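Local coordinates for protein lectin (Lotus tetragonolobus, PDB 2EIG) that probably recognises L-fucosyl sugars as a calcium- and manganese-binding seed lectin of the legume family, forming a four-chain assembly, at residues 21-26 with 213-218; 29-32 with 38-41; 66-71 with 117-122. All blocks are in the same frame, centred on the assembly; numbering follows the deposited sequence.

How the interactions relate
The three contacts lie in one legume lectin domain, and interactions 2 and 3 are nested in the chain between the ends of interaction 1. Interactions 1 and 2 have centres about 8 Å apart and touch: His-216 ND1 of interaction 1 lies 2.5 Å from Met-30 O of interaction 2 in a probable hydrogen bond, and Lys-21 O lies 3.0 Å from Ala-29 N in another. Interaction 3 is centred about 12 Å from interaction 1; strands 61-72 and 214-226 pair there, and Glu-214 OE2 meets Ser-121 OG at 2.5 Å, again a probable hydrogen bond. Interaction 3 alone supplies metal ligands, while the Thr-39 side chain of interaction 2 stays about 14 Å from the calcium.

Interaction 1 (21-26 with 213-218); sequences KIWTDG and RERHDI
Trp-23, on the short strand 21-23, faces Arg-215 of strand 214-226, but the backbones are not paired; strand 27-29 lies between them, and the nearest alpha carbons, Trp-23 CA and Asp-217 CA, are 8.7 Å apart. Nothing is hydrogen-bonded between the two segments; these two side chains alone make the contact. The guanidinium of Arg-215 lies nearly flat on one face of the indole, the planes 19° apart, with Arg-215 NH2 above the shared bond of the two rings, 3.4 Å from Trp-23 CD2. Arg-215 CZ stands 3.7 Å from the centroid of the six-membered ring and close to its normal, a cation-pi stack. The opposite face of the indole is met by Thr-24 OG1, so the ring is sandwiched between a hydroxyl and a charged plane. A bend at chi3 (57°) folds the end of Arg-215 back toward Asp-217, two residues on along the same strand. That carboxylate is gripped side-on: Arg-215 NE gives a 2.8 Å bond to the syn lone pair of Asp-217 OD1, nearly in the guanidinium plane, and Arg-215 NH2 a more bent one, also 2.8 Å, to Asp-217 OD2. The salt bridge fixes the rotation of the guanidinium and so keeps its face turned to the indole. Arg-27 is a second partner for Asp-217 OD1, and Arg-215 NH1 bonds to Thr-32 O. His-216 points to the other side of the strand, where its NE2 bonds to Glu-214 OE2 at 2.8 Å. In the larger curved sheet, strand 27-29 runs between 21-23 and 214-226, and Ala-29 packs against both Trp-23 and Arg-215; strand 61-72 pairs along the far edge of 214-226, and strand 199-208 of the second sheet receives His-216.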
# COMPACT_ATOMS: atom_id res chain seq x y z
N LYS A 21 -16.21 28.22 -16.00
CA LYS A 21 -16.98 28.50 -17.25
C LYS A 21 -16.32 27.78 -18.39
O LYS A 21 -15.09 27.59 -18.38
CB LYS A 21 -17.01 30.00 -17.58
CG LYS A 21 -17.48 30.97 -16.47
CD LYS A 21 -18.97 30.86 -16.25
CE LYS A 21 -19.47 31.73 -15.14
NZ LYS A 21 -20.88 31.30 -14.97
N ILE A 22 -17.11 27.36 -19.39
CA ILE A 22 -16.50 26.97 -20.67
C ILE A 22 -15.94 28.27 -21.25
O ILE A 22 -16.63 29.29 -21.24
CB ILE A 22 -17.52 26.29 -21.66
CG1 ILE A 22 -18.20 25.07 -21.03
CG2 ILE A 22 -16.83 25.88 -22.98
CD1 ILE A 22 -17.25 24.07 -20.42
N TRP A 23 -14.67 28.27 -21.68
CA TRP A 23 -14.02 29.47 -22.26
C TRP A 23 -13.55 29.15 -23.70
O TRP A 23 -13.90 28.10 -24.24
CB TRP A 23 -12.96 30.08 -21.30
CG TRP A 23 -11.52 30.45 -21.79
CD1 TRP A 23 -10.58 29.58 -22.33
CD2 TRP A 23 -10.84 31.72 -21.66
NE1 TRP A 23 -9.38 30.24 -22.58
CE2 TRP A 23 -9.52 31.55 -22.19
CE3 TRP A 23 -11.22 32.98 -21.19
CZ2 TRP A 23 -8.59 32.60 -22.26
CZ3 TRP A 23 -10.29 34.04 -21.26
CH2 TRP A 23 -8.98 33.83 -21.78
N THR A 24 -12.82 30.07 -24.32
CA THR A 24 -12.40 29.91 -25.73
C THR A 24 -11.89 28.52 -26.08
O THR A 24 -11.15 27.90 -25.30
CB THR A 24 -11.26 30.88 -26.10
OG1 THR A 24 -11.30 32.04 -25.26
CG2 THR A 24 -11.36 31.26 -27.59
N ASP A 25 -12.29 28.07 -27.27
CA ASP A 25 -11.77 26.84 -27.88
C ASP A 25 -12.16 25.60 -27.07
O ASP A 25 -11.34 24.68 -26.96
CB ASP A 25 -10.22 26.84 -27.96
CG ASP A 25 -9.65 27.85 -28.95
OD1 ASP A 25 -10.41 28.32 -29.82
OD2 ASP A 25 -8.42 28.13 -28.85
N GLY A 26 -13.35 25.60 -26.49
CA GLY A 26 -13.83 24.46 -25.71
C GLY A 26 -13.03 24.10 -24.46
O GLY A 26 -12.96 22.94 -24.09
N ARG A 213 -2.49 34.77 -8.21
CA ARG A 213 -3.52 34.22 -9.09
C ARG A 213 -2.86 33.59 -10.27
O ARG A 213 -1.69 33.83 -10.54
CB ARG A 213 -4.48 35.30 -9.55
CG ARG A 213 -3.81 36.32 -10.51
CD ARG A 213 -4.74 37.46 -10.66
NE ARG A 213 -4.50 38.44 -9.60
CZ ARG A 213 -5.34 39.43 -9.32
NH1 ARG A 213 -6.49 39.49 -9.97
NH2 ARG A 213 -5.04 40.33 -8.37
N GLU A 214 -3.61 32.76 -10.96
CA GLU A 214 -3.16 32.14 -12.19
C GLU A 214 -4.41 31.61 -12.92
O GLU A 214 -5.48 31.50 -12.32
CB GLU A 214 -2.17 31.00 -11.90
CG GLU A 214 -2.80 29.92 -11.08
CD GLU A 214 -1.86 28.84 -10.62
OE1 GLU A 214 -0.72 28.71 -11.17
OE2 GLU A 214 -2.30 28.09 -9.70
N ARG A 215 -4.27 31.30 -14.20
CA ARG A 215 -5.29 30.54 -14.90
C ARG A 215 -5.11 29.05 -14.53
O ARG A 215 -3.97 28.61 -14.27
CB ARG A 215 -5.14 30.71 -16.42
CG ARG A 215 -5.29 32.19 -16.96
CD ARG A 215 -5.60 32.24 -18.46
NE ARG A 215 -6.82 31.48 -18.76
CZ ARG A 215 -8.07 31.93 -18.59
NH1 ARG A 215 -8.31 33.17 -18.18
NH2 ARG A 215 -9.08 31.10 -18.86
N HIS A 216 -6.22 28.30 -14.50
CA HIS A 216 -6.21 26.83 -14.54
C HIS A 216 -7.20 26.45 -15.60
O HIS A 216 -8.38 26.60 -15.42
CB HIS A 216 -6.64 26.20 -13.21
CG HIS A 216 -6.11 26.92 -12.02
ND1 HIS A 216 -6.83 27.90 -11.39
CD2 HIS A 216 -4.92 26.85 -11.38
CE1 HIS A 216 -6.13 28.39 -10.37
NE2 HIS A 216 -4.98 27.75 -10.33
N ASP A 217 -6.68 26.02 -16.74
CA ASP A 217 -7.50 25.76 -17.90
C ASP A 217 -7.27 24.34 -18.20
O ASP A 217 -6.12 23.90 -18.41
CB ASP A 217 -7.05 26.59 -19.09
CG ASP A 217 -7.17 28.04 -18.84
OD1 ASP A 217 -6.20 28.76 -19.16
OD2 ASP A 217 -8.22 28.47 -18.30
N ILE A 218 -8.39 23.65 -18.24
CA ILE A 218 -8.47 22.24 -18.47
C ILE A 218 -8.96 22.06 -19.88
O ILE A 218 -9.98 22.63 -20.27
CB ILE A 218 -9.48 21.60 -17.48
CG1 ILE A 218 -9.09 21.93 -16.02
CG2 ILE A 218 -9.55 20.06 -17.68
CD1 ILE A 218 -10.16 21.50 -15.01

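Interaction 2 (29-32 with 38-41); sequences AMPT and RTTS
Pro-31 and Thr-39 cross at about a right angle, the pyrrolidine ring resting its CB and CG on the threonine. Its nearest approach is Pro-31 CG to Thr-39 OG1 at 3.2 Å, while Thr-39 CG2 packs 3.7 Å from Pro-31 CB. With chi1 at 62°, OG1 sits between the backbone N and the carbonyl carbon, a position from which it touches the proline and also hydrogen-bonds to Thr-208 OG1. The peptide bond before Pro-31 is cis, in the loop that leaves strand 27-29. Ser-41 faces this turn: its OG lies 3.5 Å from Pro-31 CA, and its CB lies 3.7 Å from Met-30 CB. Met-30 leaves the backbone beside the serine, then bends at chi3 (75°), carrying its methyl CE back over the Ser-41 carbonyl, 3.1 Å from Ser-41 O. No hydrogen bond joins the two segments; they meet by van der Waals packing. Phe-204 and Ala-206 also pack on Met-30, and Thr-208 on Pro-31. The loop passes from strand 27-29 of the larger sheet to strand 39-50 of the seven-stranded one, a link between the two layers of the legume lectin beta-sandwich.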
# COMPACT_ATOMS: atom_id res chain seq x y z
N ALA A 29 -12.29 26.71 -17.96
CA ALA A 29 -11.49 27.73 -17.30
C ALA A 29 -11.91 27.91 -15.84
O ALA A 29 -13.09 28.09 -15.53
CB ALA A 29 -11.55 29.00 -18.01
N MET A 30 -10.92 27.86 -14.96
CA MET A 30 -11.21 27.85 -13.53
C MET A 30 -10.08 28.66 -12.90
O MET A 30 -9.10 28.09 -12.46
CB MET A 30 -11.17 26.40 -13.00
CG MET A 30 -12.22 25.48 -13.64
SD MET A 30 -12.07 23.85 -12.98
CE MET A 30 -12.82 24.10 -11.33
N PRO A 31 -10.23 29.98 -12.86
CA PRO A 31 -11.47 30.67 -13.25
C PRO A 31 -11.47 31.18 -14.69
O PRO A 31 -10.43 31.23 -15.36
CB PRO A 31 -11.46 31.90 -12.33
CG PRO A 31 -10.00 32.29 -12.30
CD PRO A 31 -9.20 30.93 -12.41
N THR A 32 -12.66 31.54 -15.14
CA THR A 32 -12.80 32.14 -16.43
C THR A 32 -11.96 33.46 -16.53
O THR A 32 -11.30 33.70 -17.53
CB THR A 32 -14.25 32.47 -16.68
OG1 THR A 32 -14.35 33.04 -17.98
CG2 THR A 32 -14.78 33.43 -15.64
N ARG A 38 -9.98 37.29 -6.17
CA ARG A 38 -10.18 35.97 -5.60
C ARG A 38 -11.25 35.24 -6.37
O ARG A 38 -12.37 35.74 -6.59
CB ARG A 38 -10.63 36.06 -4.14
CG ARG A 38 -9.62 36.78 -3.24
CD ARG A 38 -10.18 36.98 -1.87
NE ARG A 38 -9.17 37.60 -1.01
CZ ARG A 38 -9.39 38.02 0.24
NH1 ARG A 38 -10.59 37.90 0.78
NH2 ARG A 38 -8.38 38.56 0.95
N THR A 39 -10.94 34.04 -6.79
CA THR A 39 -11.98 33.24 -7.39
C THR A 39 -12.01 31.89 -6.72
O THR A 39 -11.03 31.42 -6.19
CB THR A 39 -11.80 33.07 -8.93
OG1 THR A 39 -10.56 32.38 -9.17
CG2 THR A 39 -11.84 34.43 -9.64
N THR A 40 -13.18 31.28 -6.77
CA THR A 40 -13.34 29.88 -6.50
C THR A 40 -14.20 29.36 -7.60
O THR A 40 -15.20 29.97 -7.92
CB THR A 40 -14.05 29.63 -5.17
OG1 THR A 40 -13.32 30.31 -4.15
CG2 THR A 40 -14.14 28.11 -4.87
N SER A 41 -13.81 28.20 -8.13
CA SER A 41 -14.48 27.53 -9.23
C SER A 41 -14.56 26.05 -8.94
O SER A 41 -13.54 25.42 -8.61
CB SER A 41 -13.59 27.66 -10.49
OG SER A 41 -13.41 29.03 -10.81

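Interaction 3 (66-71 with 117-122); sequences FSFIVS and VEFDSH. With MN (manganese (II) ion), chain F; CA (calcium ion), chain G.
Phe-119 meets two phenylalanines of segment 66-71, on strand 61-72, Phe-66 and Phe-68, in a buried aromatic cluster. The edge of Phe-68 is directed at the face of Phe-119, with planes at 56° and Phe-68 CZ 3.5 Å from Phe-119 CD2, displaced toward the rim of the ring. Phe-66 comes from the opposite direction and meets Phe-119 rim to rim, the planes almost perpendicular (86°) and Phe-66 CZ 3.6 Å from Phe-119 CE1. Phe-66 and Phe-68, two residues apart in the strand, project from the same side. Phe-204 joins edge-to-face with Phe-66, and Met-176 packs on Phe-119. The three rings lie between the two sheets of the legume lectin beta-sandwich: strand 61-72 belongs to the larger curved sheet and strand 115-120 to the seven-stranded one. On strand 115-120, Phe-119 points inward, whereas its neighbours Glu-118 and Asp-120 face the opposite way, toward the metals, a manganese-calcium pair of the kind that in legume lectins shapes the loops of the sugar-binding site. Glu-118 OE2 binds manganese at 2.2 Å, and its OE1 accepts a hydrogen bond from a water that is itself a manganese ligand. Asp-120 OD1 bridges the two ions, 2.2 Å from manganese and 2.5 Å from calcium, while OD2 also holds calcium, so the carboxylate chelates it. Two waters, Asp-127 and His-135 complete the manganese site. Calcium takes the backbone O of His-122 at 2.4 Å, two further waters, Asn-124 and Asp-127; Asp-127 therefore serves both ions. Among the hydrogen bonds, His-122 N donates to Asp-120 OD2 at 3.1 Å, an Asx turn, consistent with the His-122 carbonyl being placed on calcium.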
# COMPACT_ATOMS: atom_id res chain seq x y z
N PHE A 66 -6.82 13.90 -17.38
CA PHE A 66 -7.16 15.25 -17.80
C PHE A 66 -5.90 16.03 -18.19
O PHE A 66 -4.86 15.88 -17.57
CB PHE A 66 -8.00 16.01 -16.76
CG PHE A 66 -7.43 16.00 -15.37
CD1 PHE A 66 -6.57 17.02 -14.95
CD2 PHE A 66 -7.76 14.97 -14.47
CE1 PHE A 66 -6.06 17.04 -13.65
CE2 PHE A 66 -7.24 14.99 -13.19
CZ PHE A 66 -6.40 15.99 -12.78
N SER A 67 -6.02 16.82 -19.26
CA SER A 67 -4.97 17.70 -19.72
C SER A 67 -5.36 19.06 -19.23
O SER A 67 -6.52 19.44 -19.35
CB SER A 67 -4.94 17.79 -21.26
OG SER A 67 -4.28 16.63 -21.71
N PHE A 68 -4.37 19.80 -18.76
CA PHE A 68 -4.61 21.13 -18.23
C PHE A 68 -3.34 21.95 -18.35
O PHE A 68 -2.24 21.42 -18.50
CB PHE A 68 -5.11 21.07 -16.78
CG PHE A 68 -4.04 20.67 -15.80
CD1 PHE A 68 -3.31 21.67 -15.11
CD2 PHE A 68 -3.76 19.33 -15.56
CE1 PHE A 68 -2.29 21.31 -14.21
CE2 PHE A 68 -2.73 18.93 -14.62
CZ PHE A 68 -2.00 19.95 -13.96
N ILE A 69 -3.49 23.26 -18.32
CA ILE A 69 -2.33 24.11 -18.21
C ILE A 69 -2.67 25.18 -17.14
O ILE A 69 -3.78 25.70 -17.10
CB ILE A 69 -1.98 24.79 -19.55
CG1 ILE A 69 -1.31 23.81 -20.57
CG2 ILE A 69 -1.07 25.85 -19.30
CD1 ILE A 69 -1.01 24.31 -22.16
N VAL A 70 -1.70 25.49 -16.28
CA VAL A 70 -1.76 26.67 -15.40
C VAL A 70 -0.87 27.77 -15.95
O VAL A 70 0.24 27.50 -16.43
CB VAL A 70 -1.46 26.34 -13.89
CG1 VAL A 70 -2.38 25.19 -13.42
CG2 VAL A 70 0.01 25.97 -13.65
N SER A 71 -1.38 28.99 -15.91
CA SER A 71 -0.71 30.12 -16.56
C SER A 71 -0.63 31.30 -15.66
O SER A 71 -1.61 31.65 -14.98
CB SER A 71 -1.42 30.51 -17.85
OG SER A 71 -1.42 29.42 -18.71
N VAL A 117 -6.69 15.22 -5.51
CA VAL A 117 -5.37 15.36 -6.06
C VAL A 117 -5.21 16.85 -6.46
O VAL A 117 -5.88 17.37 -7.37
CB VAL A 117 -5.15 14.43 -7.28
CG1 VAL A 117 -3.71 14.62 -7.86
CG2 VAL A 117 -5.44 12.91 -6.90
N GLU A 118 -4.32 17.52 -5.75
CA GLU A 118 -4.15 18.95 -5.88
C GLU A 118 -2.90 19.25 -6.66
O GLU A 118 -1.89 18.55 -6.60
CB GLU A 118 -4.09 19.68 -4.52
CG GLU A 118 -2.85 19.26 -3.72
CD GLU A 118 -2.61 20.10 -2.49
OE1 GLU A 118 -3.53 20.35 -1.70
OE2 GLU A 118 -1.46 20.48 -2.31
N PHE A 119 -2.97 20.35 -7.38
CA PHE A 119 -1.86 20.83 -8.16
C PHE A 119 -1.80 22.21 -7.54
O PHE A 119 -2.56 23.11 -7.88
CB PHE A 119 -2.22 20.85 -9.65
CG PHE A 119 -2.40 19.49 -10.26
CD1 PHE A 119 -3.66 18.88 -10.29
CD2 PHE A 119 -1.30 18.78 -10.78
CE1 PHE A 119 -3.84 17.62 -10.85
CE2 PHE A 119 -1.48 17.53 -11.35
CZ PHE A 119 -2.75 16.93 -11.39
N ASP A 120 -0.90 22.37 -6.61
CA ASP A 120 -0.89 23.49 -5.73
C ASP A 120 0.30 24.35 -6.16
O ASP A 120 1.44 23.89 -6.15
CB ASP A 120 -0.72 22.95 -4.29
CG ASP A 120 -0.81 24.02 -3.23
OD1 ASP A 120 -1.09 23.69 -2.07
OD2 ASP A 120 -0.57 25.21 -3.50
N SER A 121 0.02 25.60 -6.52
CA SER A 121 1.02 26.49 -7.12
C SER A 121 1.62 27.44 -6.09
O SER A 121 2.38 28.31 -6.43
CB SER A 121 0.36 27.31 -8.22
OG SER A 121 -0.80 27.96 -7.73
N HIS A 122 1.17 27.36 -4.84
CA HIS A 122 1.56 28.35 -3.83
C HIS A 122 1.78 27.73 -2.45
O HIS A 122 0.85 27.15 -1.90
CB HIS A 122 0.46 29.41 -3.70
CG HIS A 122 0.72 30.42 -2.63
ND1 HIS A 122 1.60 31.47 -2.79
CD2 HIS A 122 0.21 30.55 -1.38
CE1 HIS A 122 1.63 32.19 -1.69
NE2 HIS A 122 0.81 31.64 -0.81
MN MN F . -0.66 21.89 -0.85
CA CA G . -1.12 25.99 -1.22
O HOH W 1 -2.62 22.01 0.09
O HOH W 2 -0.09 20.10 0.35
O HOH W 3 -2.93 25.00 -0.24
O HOH W 4 -2.55 27.26 -2.59